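Local coordinates for protein guanine deaminase (PDB 6OHB) that catalyses the zinc-dependent hydrolytic deamination of guanine to xanthine and ammonia, a step of purine degradation, at residues H84-M90 and T109-Y113; L309-K313 and V346-Y352. All blocks are in the same frame, centred on the assembly; numbering follows the deposited sequence.

Interaction 1 (H84-M90 and T109-Y113). With ZN (zinc ion), chain E.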
loop_
_atom_site.group_PDB
_atom_site.type_symbol
_atom_site.label_atom_id
_atom_site.label_comp_id
_atom_site.label_asym_id
_atom_site.label_seq_id
_atom_site.Cartn_x
_atom_site.Cartn_y
_atom_site.Cartn_z
ATOM N N HIS A 84 -12.731 13.599 1.108
ATOM C CA HIS A 84 -13.796 13.972 2.037
ATOM C C HIS A 84 -13.156 14.542 3.309
ATOM O O HIS A 84 -12.476 13.820 4.044
ATOM C CB HIS A 84 -14.695 12.767 2.352
ATOM C CG HIS A 84 -15.463 12.215 1.177
ATOM N ND1 HIS A 84 -16.817 12.422 1.008
ATOM C CD2 HIS A 84 -15.085 11.403 0.162
ATOM C CE1 HIS A 84 -17.230 11.795 -0.079
ATOM N NE2 HIS A 84 -16.197 11.178 -0.615
ATOM N N TYR A 85 -13.352 15.846 3.549
ATOM C CA TYR A 85 -12.827 16.490 4.757
ATOM C C TYR A 85 -13.313 15.871 6.069
ATOM O O TYR A 85 -12.471 15.602 6.945
ATOM C CB TYR A 85 -13.129 17.996 4.679
ATOM C CG TYR A 85 -13.487 18.705 5.975
ATOM C CD1 TYR A 85 -12.578 18.802 7.027
ATOM C CD2 TYR A 85 -14.731 19.314 6.130
ATOM C CE1 TYR A 85 -12.906 19.459 8.202
ATOM C CE2 TYR A 85 -15.067 19.979 7.302
ATOM C CZ TYR A 85 -14.152 20.047 8.332
ATOM O OH TYR A 85 -14.488 20.706 9.498
ATOM N N PRO A 86 -14.626 15.642 6.298
ATOM C CA PRO A 86 -15.063 15.200 7.633
ATOM C C PRO A 86 -15.032 13.691 7.838
ATOM O O PRO A 86 -15.988 13.122 8.376
ATOM C CB PRO A 86 -16.497 15.732 7.710
ATOM C CG PRO A 86 -16.988 15.605 6.308
ATOM C CD PRO A 86 -15.786 15.888 5.414
ATOM N N GLN A 87 -13.956 13.022 7.416
ATOM C CA GLN A 87 -13.919 11.566 7.481
ATOM C C GLN A 87 -12.556 11.006 7.869
ATOM O O GLN A 87 -12.348 9.791 7.745
ATOM C CB GLN A 87 -14.344 10.967 6.137
ATOM C CG GLN A 87 -15.825 11.103 5.829
ATOM C CD GLN A 87 -16.193 10.481 4.502
ATOM O OE1 GLN A 87 -15.378 9.799 3.879
ATOM N NE2 GLN A 87 -17.428 10.701 4.066
ATOM N N SER A 88 -11.625 11.843 8.338
ATOM C CA SER A 88 -10.271 11.371 8.608
ATOM C C SER A 88 -10.250 10.287 9.684
ATOM O O SER A 88 -9.454 9.344 9.606
ATOM C CB SER A 88 -9.382 12.546 9.017
ATOM O OG SER A 88 -9.307 13.519 7.988
ATOM N N GLU A 89 -11.123 10.391 10.683
ATOM C CA GLU A 89 -11.111 9.480 11.822
ATOM C C GLU A 89 -11.883 8.188 11.581
ATOM O O GLU A 89 -11.860 7.304 12.445
ATOM C CB GLU A 89 -11.669 10.187 13.066
ATOM C CG GLU A 89 -13.151 10.525 12.988
ATOM C CD GLU A 89 -13.413 11.928 12.464
ATOM O OE1 GLU A 89 -12.741 12.346 11.494
ATOM O OE2 GLU A 89 -14.293 12.615 13.026
ATOM N N MET A 90 -12.540 8.048 10.432
ATOM C CA MET A 90 -13.438 6.922 10.199
ATOM C C MET A 90 -12.699 5.591 10.265
ATOM O O MET A 90 -11.737 5.361 9.526
ATOM C CB MET A 90 -14.124 7.079 8.843
ATOM C CG MET A 90 -15.541 6.533 8.806
ATOM S SD MET A 90 -16.128 6.200 7.134
ATOM C CE MET A 90 -15.506 7.621 6.274
ATOM N N THR A 109 -19.945 9.225 11.339
ATOM C CA THR A 109 -18.702 9.988 11.388
ATOM C C THR A 109 -18.954 11.449 11.036
ATOM O O THR A 109 -18.517 12.357 11.753
ATOM C CB THR A 109 -17.666 9.373 10.448
ATOM O OG1 THR A 109 -17.392 8.027 10.857
ATOM C CG2 THR A 109 -16.375 10.180 10.476
ATOM N N GLU A 110 -19.671 11.698 9.935
ATOM C CA GLU A 110 -19.901 13.078 9.520
ATOM C C GLU A 110 -20.856 13.815 10.450
ATOM O O GLU A 110 -20.873 15.052 10.440
ATOM C CB GLU A 110 -20.464 13.123 8.098
ATOM C CG GLU A 110 -19.569 12.532 7.025
ATOM C CD GLU A 110 -20.089 12.819 5.631
ATOM O OE1 GLU A 110 -21.196 13.392 5.514
ATOM O OE2 GLU A 110 -19.405 12.457 4.651
ATOM N N ARG A 111 -21.647 13.087 11.251
ATOM C CA ARG A 111 -22.548 13.730 12.207
ATOM C C ARG A 111 -21.794 14.532 13.261
ATOM O O ARG A 111 -22.293 15.562 13.729
ATOM C CB ARG A 111 -23.435 12.684 12.883
ATOM N N ARG A 112 -20.589 14.095 13.628
ATOM C CA ARG A 112 -19.828 14.754 14.683
ATOM C C ARG A 112 -19.375 16.156 14.296
ATOM O O ARG A 112 -18.905 16.897 15.166
ATOM C CB ARG A 112 -18.622 13.885 15.052
ATOM C CG ARG A 112 -18.964 12.398 15.065
ATOM C CD ARG A 112 -17.749 11.475 15.005
ATOM N NE ARG A 112 -16.689 11.820 15.950
ATOM C CZ ARG A 112 -15.824 10.937 16.445
ATOM N NH1 ARG A 112 -14.879 11.321 17.295
ATOM N NH2 ARG A 112 -15.905 9.664 16.083
ATOM N N TYR A 113 -19.515 16.536 13.029
ATOM C CA TYR A 113 -19.053 17.823 12.529
ATOM C C TYR A 113 -20.114 18.920 12.614
ATOM O O TYR A 113 -19.922 19.994 12.034
ATOM C CB TYR A 113 -18.541 17.661 11.093
ATOM C CG TYR A 113 -17.225 16.908 11.049
ATOM C CD1 TYR A 113 -17.192 15.523 11.138
ATOM C CD2 TYR A 113 -16.018 17.587 10.960
ATOM C CE1 TYR A 113 -15.995 14.835 11.120
ATOM C CE2 TYR A 113 -14.818 16.906 10.939
ATOM C CZ TYR A 113 -14.811 15.531 11.021
ATOM O OH TYR A 113 -13.614 14.850 11.001
HETATM ZN ZN ZN E . -15.996 9.964 -2.062
HETATM O O HOH W 1 -18.038 14.037 2.771
#

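Interaction 2 (L309-K313 and V346-Y352)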
loop_
_atom_site.group_PDB
_atom_site.type_symbol
_atom_site.label_atom_id
_atom_site.label_comp_id
_atom_site.label_asym_id
_atom_site.label_seq_id
_atom_site.Cartn_x
_atom_site.Cartn_y
_atom_site.Cartn_z
ATOM N N LEU A 309 -12.508 -2.103 -10.980
ATOM C CA LEU A 309 -11.276 -1.555 -11.536
ATOM C C LEU A 309 -11.611 -0.502 -12.586
ATOM O O LEU A 309 -12.253 -0.812 -13.595
ATOM C CB LEU A 309 -10.417 -2.672 -12.132
ATOM C CG LEU A 309 -10.392 -3.991 -11.353
ATOM C CD1 LEU A 309 -9.559 -5.031 -12.085
ATOM C CD2 LEU A 309 -9.854 -3.770 -9.951
ATOM N N PHE A 310 -11.155 0.731 -12.356
ATOM C CA PHE A 310 -11.428 1.825 -13.280
ATOM C C PHE A 310 -10.646 1.612 -14.565
ATOM O O PHE A 310 -9.453 1.294 -14.535
ATOM C CB PHE A 310 -11.060 3.166 -12.638
ATOM C CG PHE A 310 -11.109 4.345 -13.584
ATOM C CD1 PHE A 310 -12.317 4.932 -13.928
ATOM C CD2 PHE A 310 -9.941 4.873 -14.119
ATOM C CE1 PHE A 310 -12.361 6.011 -14.787
ATOM C CE2 PHE A 310 -9.977 5.955 -14.983
ATOM C CZ PHE A 310 -11.188 6.526 -15.316
ATOM N N ASN A 311 -11.323 1.800 -15.697
ATOM C CA ASN A 311 -10.751 1.524 -17.014
ATOM C C ASN A 311 -10.088 2.798 -17.531
ATOM O O ASN A 311 -10.651 3.559 -18.320
ATOM C CB ASN A 311 -11.833 1.019 -17.962
ATOM C CG ASN A 311 -11.268 0.388 -19.218
ATOM O OD1 ASN A 311 -10.054 0.341 -19.415
ATOM N ND2 ASN A 311 -12.153 -0.093 -20.085
ATOM N N LEU A 312 -8.861 3.033 -17.059
ATOM C CA LEU A 312 -8.119 4.217 -17.479
ATOM C C LEU A 312 -7.813 4.184 -18.970
ATOM O O LEU A 312 -7.736 5.238 -19.615
ATOM C CB LEU A 312 -6.827 4.342 -16.669
ATOM C CG LEU A 312 -5.935 5.547 -16.989
ATOM C CD1 LEU A 312 -6.628 6.845 -16.604
ATOM C CD2 LEU A 312 -4.590 5.429 -16.290
ATOM N N LYS A 313 -7.640 2.986 -19.532
ATOM C CA LYS A 313 -7.338 2.862 -20.954
ATOM C C LYS A 313 -8.496 3.369 -21.806
ATOM O O LYS A 313 -8.289 4.123 -22.768
ATOM C CB LYS A 313 -7.015 1.405 -21.283
ATOM C CG LYS A 313 -6.894 1.098 -22.764
ATOM C CD LYS A 313 -6.617 -0.383 -22.959
ATOM C CE LYS A 313 -6.684 -0.793 -24.419
ATOM N NZ LYS A 313 -6.623 -2.278 -24.556
ATOM N N VAL A 346 -4.137 -1.683 -9.676
ATOM C CA VAL A 346 -5.430 -1.826 -10.346
ATOM C C VAL A 346 -5.236 -2.008 -11.851
ATOM O O VAL A 346 -5.838 -2.896 -12.487
ATOM C CB VAL A 346 -6.308 -0.597 -10.029
ATOM C CG1 VAL A 346 -7.371 -0.390 -11.097
ATOM C CG2 VAL A 346 -6.930 -0.718 -8.640
ATOM N N LEU A 347 -4.347 -1.206 -12.440
ATOM C CA LEU A 347 -4.152 -1.272 -13.880
ATOM C C LEU A 347 -3.397 -2.533 -14.288
ATOM O O LEU A 347 -3.674 -3.108 -15.347
ATOM C CB LEU A 347 -3.450 -0.003 -14.354
ATOM C CG LEU A 347 -4.440 1.133 -14.090
ATOM C CD1 LEU A 347 -3.772 2.500 -14.099
ATOM C CD2 LEU A 347 -5.604 1.060 -15.082
ATOM N N GLN A 348 -2.449 -2.989 -13.461
ATOM C CA GLN A 348 -1.814 -4.277 -13.726
ATOM C C GLN A 348 -2.848 -5.394 -13.735
ATOM O O GLN A 348 -2.750 -6.340 -14.524
ATOM C CB GLN A 348 -0.738 -4.572 -12.680
ATOM C CG GLN A 348 0.637 -4.000 -12.989
ATOM C CD GLN A 348 1.238 -4.553 -14.270
ATOM O OE1 GLN A 348 1.464 -3.814 -15.231
ATOM N NE2 GLN A 348 1.481 -5.860 -14.298
ATOM N N LEU A 349 -3.849 -5.303 -12.854
ATOM C CA LEU A 349 -4.922 -6.288 -12.883
ATOM C C LEU A 349 -5.740 -6.192 -14.162
ATOM O O LEU A 349 -6.293 -7.202 -14.619
ATOM C CB LEU A 349 -5.833 -6.127 -11.672
ATOM C CG LEU A 349 -5.331 -6.707 -10.353
ATOM C CD1 LEU A 349 -6.331 -6.380 -9.273
ATOM C CD2 LEU A 349 -5.112 -8.209 -10.449
ATOM N N GLN A 350 -5.830 -5.006 -14.764
ATOM C CA GLN A 350 -6.534 -4.899 -16.042
ATOM C C GLN A 350 -5.633 -5.087 -17.265
ATOM O O GLN A 350 -6.100 -4.899 -18.394
ATOM C CB GLN A 350 -7.261 -3.559 -16.146
ATOM C CG GLN A 350 -8.262 -3.335 -15.043
ATOM C CD GLN A 350 -8.933 -1.987 -15.148
ATOM O OE1 GLN A 350 -9.723 -1.747 -16.058
ATOM N NE2 GLN A 350 -8.618 -1.095 -14.218
ATOM N N GLY A 351 -4.365 -5.449 -17.078
ATOM C CA GLY A 351 -3.456 -5.573 -18.201
ATOM C C GLY A 351 -2.922 -4.266 -18.743
ATOM O O GLY A 351 -2.316 -4.259 -19.821
ATOM N N TYR A 352 -3.126 -3.163 -18.032
ATOM C CA TYR A 352 -2.676 -1.842 -18.447
ATOM C C TYR A 352 -1.439 -1.453 -17.647
ATOM O O TYR A 352 -1.464 -1.470 -16.412
ATOM C CB TYR A 352 -3.795 -0.821 -18.237
ATOM C CG TYR A 352 -3.484 0.589 -18.674
ATOM C CD1 TYR A 352 -2.973 1.519 -17.774
ATOM C CD2 TYR A 352 -3.731 1.002 -19.975
ATOM C CE1 TYR A 352 -2.699 2.817 -18.166
ATOM C CE2 TYR A 352 -3.460 2.299 -20.376
ATOM C CZ TYR A 352 -2.947 3.203 -19.467
ATOM O OH TYR A 352 -2.675 4.496 -19.861
#

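Interaction 1 (H84-M90 and T109-Y113)
Zinc ligand H84 ends the first strand of the amidohydrolase TIM barrel, in the HxH motif it forms with H82, and its NE2 lies 1.9 Å from the metal that H237 and D327 also bind. E110, near the end of helix 98-111, reaches the loop after this strand with an extended side chain: its OE2 accepts a hydrogen bond from Q87 NE2 at 2.7 Å and another from a water, 2.8 Å away, which itself accepts one from H84 ND1 at 2.7 Å. The carboxylate thus holds the zinc-ligand imidazole through water, while its other oxygen forms a salt bridge with R209, which, like H84 and Q87, probably contacts substrate, as in related enzymes. Farther out, Y113 OH donates to E89 OE1 at 2.7 Å, and E89 OE2 bonds to Y118; R112, only a long charge pair with E89, bonds to N405 of the second subunit. A type I turn from Q87 to M90 brings E89 here. In the packing, small T109 sets CG2 3.6 Å from P86 O, and Y113 presents its edge to the face of Y85. The compact P86 ring covers one face of Y113: its CB sits 3.4 Å from the Y113 ring centroid in a CH-pi contact.

Interaction 2 (L309-K313 and V346-Y352)
A Schellman motif ends helix 336-349 of the amidohydrolase barrel, and the segment leading into helix 312-317 packs against that end. Two backbone bonds define the motif, Y352 N to L347 O at 2.7 Å and G351 N to Q348 O at 3.2 Å. G351 has positive phi, where a CB would jam against the preceding carbonyl, so glycine suits the site. Across the contact there is one hydrogen bond: Q350 NE2 donates to F310 O at 2.6 Å, nearly straight at 167°. The long side chain of Q350 lets its terminal amide reach the main chain of a segment that is still irregular here; N311, next along, is the N-cap of helix 312-317, its OD1 making a weak bond to K314 N.

Apolar contacts fall into two patches around this bond. In one, L309 sets its CB 3.9 Å from V346 CG1 and its CD1 3.9 Å from L349 CB; branched aliphatic side chains suit this patch, since L309 and L349 also pack on L349 of the second subunit. In the other, L312 CD2 lies 3.7 Å from L347 CD1, beside L354. F310 packs against F297 and V322, on barrel strands 294-297 and 321-324. Y352, whose OH bonds to E358, spreads its ring along the start of helix 312-317: CE1 is 3.7 Å from L312 CD2, and CD2 is 3.6 Å from K313 CB.

In the fold
Both contacts belong to the same amidohydrolase barrel, one in the connection after its first strand and the other in helical connections late in the chain. The centres of interactions 1 and 2 are 30 Å apart and the nearest atoms of interactions 1 and 2 about 15 Å, so they do not touch. Interaction 1 is part of the active site, supplying a zinc ligand and residues that probably bind substrate, as in related enzymes. Interaction 2 is more remote: the F310 side chain lies about 13 Å from the zinc and about 9 Å from that of C239, another probable substrate contact. Each meets the second subunit, interaction 1 through hydrogen bonds and packing, interaction 2 through packing.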